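UL37 (Suid herpesvirus 1, PDB 4K70) is an inner tegument protein thought to play an essential role in the control of viral trafficking, represented here by its N-terminal half. Local coordinates at residues Ala66-Ala69 / Glu70-Gly74; Ala105-Glu109 / Ala110-Thr114; Arg277-Arg280 / Pro281-Ala285. One frame throughout, in Å; residues are numbered along the deposited sequence.

Contact 1. Residues Ala66-Ala69 / Glu70-Gly74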
# COMPACT_ATOMS: atom_id res chain seq x y z
N ALA A 66 17.29 35.04 -3.47
CA ALA A 66 18.28 34.15 -4.06
C ALA A 66 17.81 32.71 -3.90
O ALA A 66 17.78 31.94 -4.86
CB ALA A 66 19.63 34.35 -3.40
N VAL A 67 17.45 32.37 -2.67
CA VAL A 67 16.96 31.04 -2.31
C VAL A 67 15.71 30.67 -3.09
O VAL A 67 15.61 29.57 -3.67
CB VAL A 67 16.67 30.95 -0.80
CG1 VAL A 67 15.89 29.67 -0.47
CG2 VAL A 67 17.96 31.02 -0.01
N LEU A 68 14.75 31.58 -3.12
CA LEU A 68 13.52 31.36 -3.87
C LEU A 68 13.84 31.01 -5.32
O LEU A 68 13.46 29.95 -5.81
CB LEU A 68 12.61 32.59 -3.80
CG LEU A 68 11.33 32.57 -4.64
CD1 LEU A 68 10.35 31.51 -4.12
CD2 LEU A 68 10.68 33.94 -4.65
N ALA A 69 14.54 31.91 -6.02
CA ALA A 69 14.81 31.73 -7.44
C ALA A 69 15.57 30.45 -7.73
O ALA A 69 15.22 29.71 -8.65
CB ALA A 69 15.57 32.92 -7.98
N GLU A 70 16.62 30.21 -6.96
CA GLU A 70 17.47 29.04 -7.17
C GLU A 70 16.78 27.70 -6.81
O GLU A 70 17.09 26.66 -7.42
CB GLU A 70 18.79 29.19 -6.41
CG GLU A 70 19.78 30.13 -7.10
CD GLU A 70 21.16 30.16 -6.43
OE1 GLU A 70 21.24 30.03 -5.20
OE2 GLU A 70 22.17 30.31 -7.16
N ASN A 71 15.86 27.72 -5.85
CA ASN A 71 15.18 26.49 -5.41
C ASN A 71 13.67 26.42 -5.71
O ASN A 71 12.96 25.54 -5.19
CB ASN A 71 15.43 26.26 -3.93
CG ASN A 71 16.90 26.22 -3.60
OD1 ASN A 71 17.54 25.16 -3.67
ND2 ASN A 71 17.46 27.37 -3.24
N LEU A 72 13.21 27.31 -6.58
CA LEU A 72 11.80 27.38 -6.95
C LEU A 72 11.30 26.07 -7.55
O LEU A 72 10.16 25.67 -7.30
CB LEU A 72 11.58 28.53 -7.95
CG LEU A 72 10.12 28.90 -8.16
CD1 LEU A 72 9.57 29.53 -6.88
CD2 LEU A 72 9.98 29.85 -9.34
N ALA A 73 12.13 25.41 -8.34
CA ALA A 73 11.70 24.15 -8.93
C ALA A 73 11.26 23.14 -7.85
O ALA A 73 10.18 22.55 -7.92
CB ALA A 73 12.79 23.57 -9.81
N GLY A 74 12.08 22.97 -6.82
CA GLY A 74 11.78 22.04 -5.75
C GLY A 74 10.63 22.50 -4.88
O GLY A 74 9.76 21.70 -4.51
O HOH W 1 14.56 26.99 -9.45
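Asn71 folds its side chain back onto the carbonyl of Val67, one turn earlier in the helix 63-78. Its CB already lies 3.3 Å from Val67 O, and its CG 3.6 Å from the same atom. With CG set opposite the carbonyl carbon and alongside the backbone N (chi1 -56°), the amide swings toward the preceding turn, and ND2 reaches Val67 O at 2.9 Å. That bond is nearly straight, at 161°, and meets a lone pair in the carbonyl plane, while Val67 O lies close to the plane of the Asn71 amide. The same oxygen also accepts a hydrogen bond from the backbone N of Asn71, so one residue grips it twice. ND2 also passes Val67 CG1 at 3.9 Å, the two side chains slanting across one another.

On another side of the helix, Leu68 and Leu72 run side by side, their CD1 methyls pressed together at 3.5 Å, tighter than usual for two carbons. Phe30 of helix 20-32 touches both.

The helix is kinked at Ala73 and Gly74, whose N atoms lack the bond to the turn before. Here water 1 receives the N-H of Ala73 at 3.1 Å and donates to Ala69 O at 2.9 Å, bridging the break. Asparagine and water thus supply polar partners at an irregular turn within a buried environment, while the leucines provide a greasy face for the neighbouring helices.

Contact 2. Residues Ala105-Glu109 / Ala110-Thr114. With NA (sodium ion), chain L.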
# COMPACT_ATOMS: atom_id res chain seq x y z
N ALA A 105 18.34 31.01 -18.78
CA ALA A 105 18.61 32.37 -19.22
C ALA A 105 18.29 33.38 -18.12
O ALA A 105 19.05 34.31 -17.87
CB ALA A 105 17.85 32.70 -20.51
N ALA A 106 17.18 33.16 -17.42
CA ALA A 106 16.77 34.08 -16.36
C ALA A 106 17.67 34.00 -15.14
O ALA A 106 18.06 35.03 -14.57
CB ALA A 106 15.32 33.86 -15.97
N LEU A 107 17.98 32.78 -14.72
CA LEU A 107 18.86 32.59 -13.58
C LEU A 107 20.28 33.10 -13.87
O LEU A 107 20.90 33.73 -13.02
CB LEU A 107 18.90 31.11 -13.16
CG LEU A 107 17.62 30.59 -12.48
CD1 LEU A 107 17.60 29.06 -12.44
CD2 LEU A 107 17.47 31.17 -11.08
N THR A 108 20.77 32.84 -15.08
CA THR A 108 22.12 33.24 -15.47
C THR A 108 22.25 34.76 -15.50
O THR A 108 23.17 35.34 -14.90
CB THR A 108 22.50 32.68 -16.86
OG1 THR A 108 22.48 31.25 -16.81
CG2 THR A 108 23.91 33.14 -17.26
N GLU A 109 21.30 35.40 -16.18
CA GLU A 109 21.24 36.85 -16.29
C GLU A 109 21.12 37.52 -14.92
O GLU A 109 21.68 38.59 -14.70
CB GLU A 109 20.07 37.24 -17.20
CG GLU A 109 19.65 38.69 -17.13
CD GLU A 109 18.41 38.97 -17.95
OE1 GLU A 109 17.32 38.46 -17.61
OE2 GLU A 109 18.53 39.72 -18.95
N ALA A 110 20.41 36.88 -14.00
CA ALA A 110 20.33 37.38 -12.63
C ALA A 110 21.61 37.03 -11.86
O ALA A 110 21.77 37.43 -10.70
CB ALA A 110 19.11 36.82 -11.92
N GLY A 111 22.51 36.29 -12.50
CA GLY A 111 23.75 35.87 -11.86
C GLY A 111 23.55 34.86 -10.75
O GLY A 111 24.22 34.91 -9.72
N LEU A 112 22.60 33.94 -10.94
CA LEU A 112 22.34 32.89 -9.96
C LEU A 112 22.57 31.53 -10.59
O LEU A 112 22.81 31.43 -11.79
CB LEU A 112 20.91 32.97 -9.43
CG LEU A 112 20.47 34.18 -8.60
CD1 LEU A 112 18.97 34.15 -8.39
CD2 LEU A 112 21.18 34.22 -7.26
N ARG A 113 22.48 30.47 -9.79
CA ARG A 113 22.80 29.13 -10.27
C ARG A 113 21.58 28.40 -10.81
O ARG A 113 20.46 28.65 -10.38
CB ARG A 113 23.39 28.31 -9.12
CG ARG A 113 24.61 28.95 -8.45
CD ARG A 113 24.99 28.17 -7.19
NE ARG A 113 23.97 28.29 -6.14
CZ ARG A 113 23.72 27.37 -5.22
NH1 ARG A 113 24.41 26.22 -5.21
NH2 ARG A 113 22.79 27.58 -4.31
N THR A 114 21.81 27.50 -11.77
CA THR A 114 20.78 26.56 -12.17
C THR A 114 20.96 25.24 -11.42
O THR A 114 20.15 24.32 -11.54
CB THR A 114 20.84 26.27 -13.67
OG1 THR A 114 22.06 25.60 -13.98
CG2 THR A 114 20.73 27.57 -14.46
NA NA L . 20.31 40.35 -20.36
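Leu107 CD1 meets the chain that follows helix 101-109, coming within 3.5 Å of Arg113 O and also touching Thr114 CG2. Its CG lies opposite the carbonyl carbon (chi1 -72°), which turns the branched end toward the loop. The other methyl, CD2, sits 4.2 Å from Leu112 CB. A leucine suits this place because its two methyls can meet different parts of the loop.

The backbone closes the helix with a Schellman motif. Leu112 N bonds to Leu107 O at 2.7 Å, almost straight at 166°, and inside this reach Gly111 N bonds to Thr108 O at 2.7 Å, its donor standing above the carbonyl plane. Gly111 takes the positive phi (69°) that reverses the chain, a conformation favourable to glycine. Just before it, Ala110 CB lies 3.4 Å from Ala106 O, and Ala110 N bonds to the same oxygen.

The other side is looser and more polar. Thr108 and Glu109 are exposed, and Glu109 stretches away from the turn. Its OE2 binds a sodium ion at 2.4 Å, while OE1 forms a salt bridge with Arg51, so the carboxylate bridges a cation and a neighbouring helix.

Among the surrounding elements, helix 39-60 packs on the turn through Cys54 against Leu107, Val58 against the methyl of Ala110 and Tyr57 against Leu112, and helix 63-78 adds Ala69 against both leucines. Arg113 pairs with Glu450 of helix 438-458, and the hydroxyl of Thr114 bonds to Asp121 at the start of helix 120-137, linking the loop to the helices on which it rests.

Contact 3. Residues Arg277-Arg280 / Pro281-Ala285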
# COMPACT_ATOMS: atom_id res chain seq x y z
N ARG A 277 -22.49 -21.71 -8.24
CA ARG A 277 -22.45 -21.41 -6.81
C ARG A 277 -23.77 -21.70 -6.10
O ARG A 277 -23.85 -21.54 -4.88
CB ARG A 277 -22.06 -19.94 -6.59
CG ARG A 277 -20.65 -19.59 -7.02
CD ARG A 277 -20.26 -18.20 -6.51
NE ARG A 277 -18.86 -17.88 -6.76
CZ ARG A 277 -18.41 -17.35 -7.90
NH1 ARG A 277 -19.26 -17.09 -8.89
NH2 ARG A 277 -17.12 -17.08 -8.05
N GLU A 278 -24.78 -22.14 -6.85
CA GLU A 278 -26.10 -22.38 -6.27
C GLU A 278 -26.69 -23.72 -6.70
O GLU A 278 -26.34 -24.26 -7.74
CB GLU A 278 -27.07 -21.27 -6.68
CG GLU A 278 -26.51 -19.88 -6.51
CD GLU A 278 -27.13 -18.88 -7.47
OE1 GLU A 278 -28.39 -18.85 -7.54
OE2 GLU A 278 -26.37 -18.16 -8.15
N LEU A 279 -27.59 -24.23 -5.86
CA LEU A 279 -28.28 -25.47 -6.15
C LEU A 279 -29.78 -25.23 -6.31
O LEU A 279 -30.48 -24.91 -5.34
CB LEU A 279 -28.06 -26.47 -5.02
CG LEU A 279 -26.68 -27.13 -4.94
CD1 LEU A 279 -26.53 -27.84 -3.61
CD2 LEU A 279 -26.49 -28.10 -6.10
N ARG A 280 -30.28 -25.38 -7.54
CA ARG A 280 -31.73 -25.33 -7.77
C ARG A 280 -32.40 -26.51 -7.07
O ARG A 280 -31.84 -27.61 -7.02
CB ARG A 280 -32.04 -25.35 -9.27
CG ARG A 280 -31.23 -26.37 -10.07
CD ARG A 280 -31.69 -26.46 -11.53
NE ARG A 280 -33.10 -26.86 -11.74
CZ ARG A 280 -33.82 -27.66 -10.96
NH1 ARG A 280 -33.30 -28.20 -9.86
NH2 ARG A 280 -35.09 -27.93 -11.28
N PRO A 281 -33.61 -26.28 -6.53
CA PRO A 281 -34.34 -27.32 -5.77
C PRO A 281 -34.60 -28.56 -6.62
O PRO A 281 -34.77 -28.44 -7.83
CB PRO A 281 -35.66 -26.63 -5.40
CG PRO A 281 -35.34 -25.17 -5.44
CD PRO A 281 -34.36 -25.01 -6.57
N GLY A 282 -34.61 -29.73 -5.99
CA GLY A 282 -34.75 -30.97 -6.73
C GLY A 282 -33.44 -31.50 -7.29
O GLY A 282 -33.40 -32.60 -7.85
N THR A 283 -32.37 -30.73 -7.13
CA THR A 283 -31.05 -31.18 -7.57
C THR A 283 -30.26 -31.73 -6.40
O THR A 283 -29.96 -31.00 -5.45
CB THR A 283 -30.24 -30.05 -8.20
OG1 THR A 283 -30.89 -29.58 -9.38
CG2 THR A 283 -28.84 -30.53 -8.54
N VAL A 284 -29.92 -33.01 -6.46
CA VAL A 284 -29.16 -33.64 -5.39
C VAL A 284 -27.68 -33.30 -5.54
O VAL A 284 -27.10 -33.40 -6.63
CB VAL A 284 -29.38 -35.17 -5.37
CG1 VAL A 284 -28.63 -35.80 -4.22
CG2 VAL A 284 -30.86 -35.50 -5.27
N ALA A 285 -27.07 -32.87 -4.45
CA ALA A 285 -25.64 -32.62 -4.41
C ALA A 285 -25.13 -32.95 -3.01
O ALA A 285 -25.71 -32.51 -2.01
CB ALA A 285 -25.33 -31.18 -4.77
O HOH W 2 -31.17 -29.09 -4.23
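Leu279 lays both of its methyls against the CB of Ala285, CD2 at 3.5 Å and CD1 at 3.7 Å. CD2 also comes within 4.2 Å of Thr283 CG2, the two side chains crossing at about a right angle. Alanine fits this spot, since its small methyl lets both leucine methyls come close.

Between these residues the chain reverses in a type II beta turn from Arg280 to Thr283, closed by Thr283 N bonding to Arg280 O at 3.2 Å. Pro281 fixes phi at the first corner, and Gly282 fits the second, where phi is positive (84°) and a CB would collide with the preceding carbonyl oxygen. Water 2 joins the two arms by donating to Arg280 O and, at 2.6 Å, to Thr283 O.

The Arg280 side chain curls back alongside its own turn: CG is tucked in beside both the backbone N and the carbonyl carbon (chi1 44°), and the chain bends again at chi3. NH1 thereby makes a weak bond to Thr283 OG1, at 2.8 Å. Its approach to Pro281 O, at the edge of the guanidinium, is very short and doubtful as a bond.

The turn projects at the surface from the long loop between helices 260-271 and 307-311. Leu279 leans on Ala267 and Ala285 on Ala270, both of helix 260-271, while Arg277 forms a salt bridge with Asp220 of helix 208-223.

Overall arrangement
Contacts 1 and 2 are neighbours, with centres about 11 Å apart, whereas contact 3 lies on the opposite side of the chain's centre, its centre about 71 Å from that of contact 1. Contact 1 is fully buried within a helix, contact 2 is partly buried at a helix end, and contact 3 is a surface turn. The first two share their surroundings: the salt bridge from Glu70 to Arg113 joins them, and helices 39-60 and 438-458 touch both. Across the three, contact 1 meets its kink with a buried asparagine and a water beside a leucine pair, contact 2 has a Schellman motif with a sodium ion on its exposed side, and contact 3 relies on a proline-glycine turn with only weak arginine bonding.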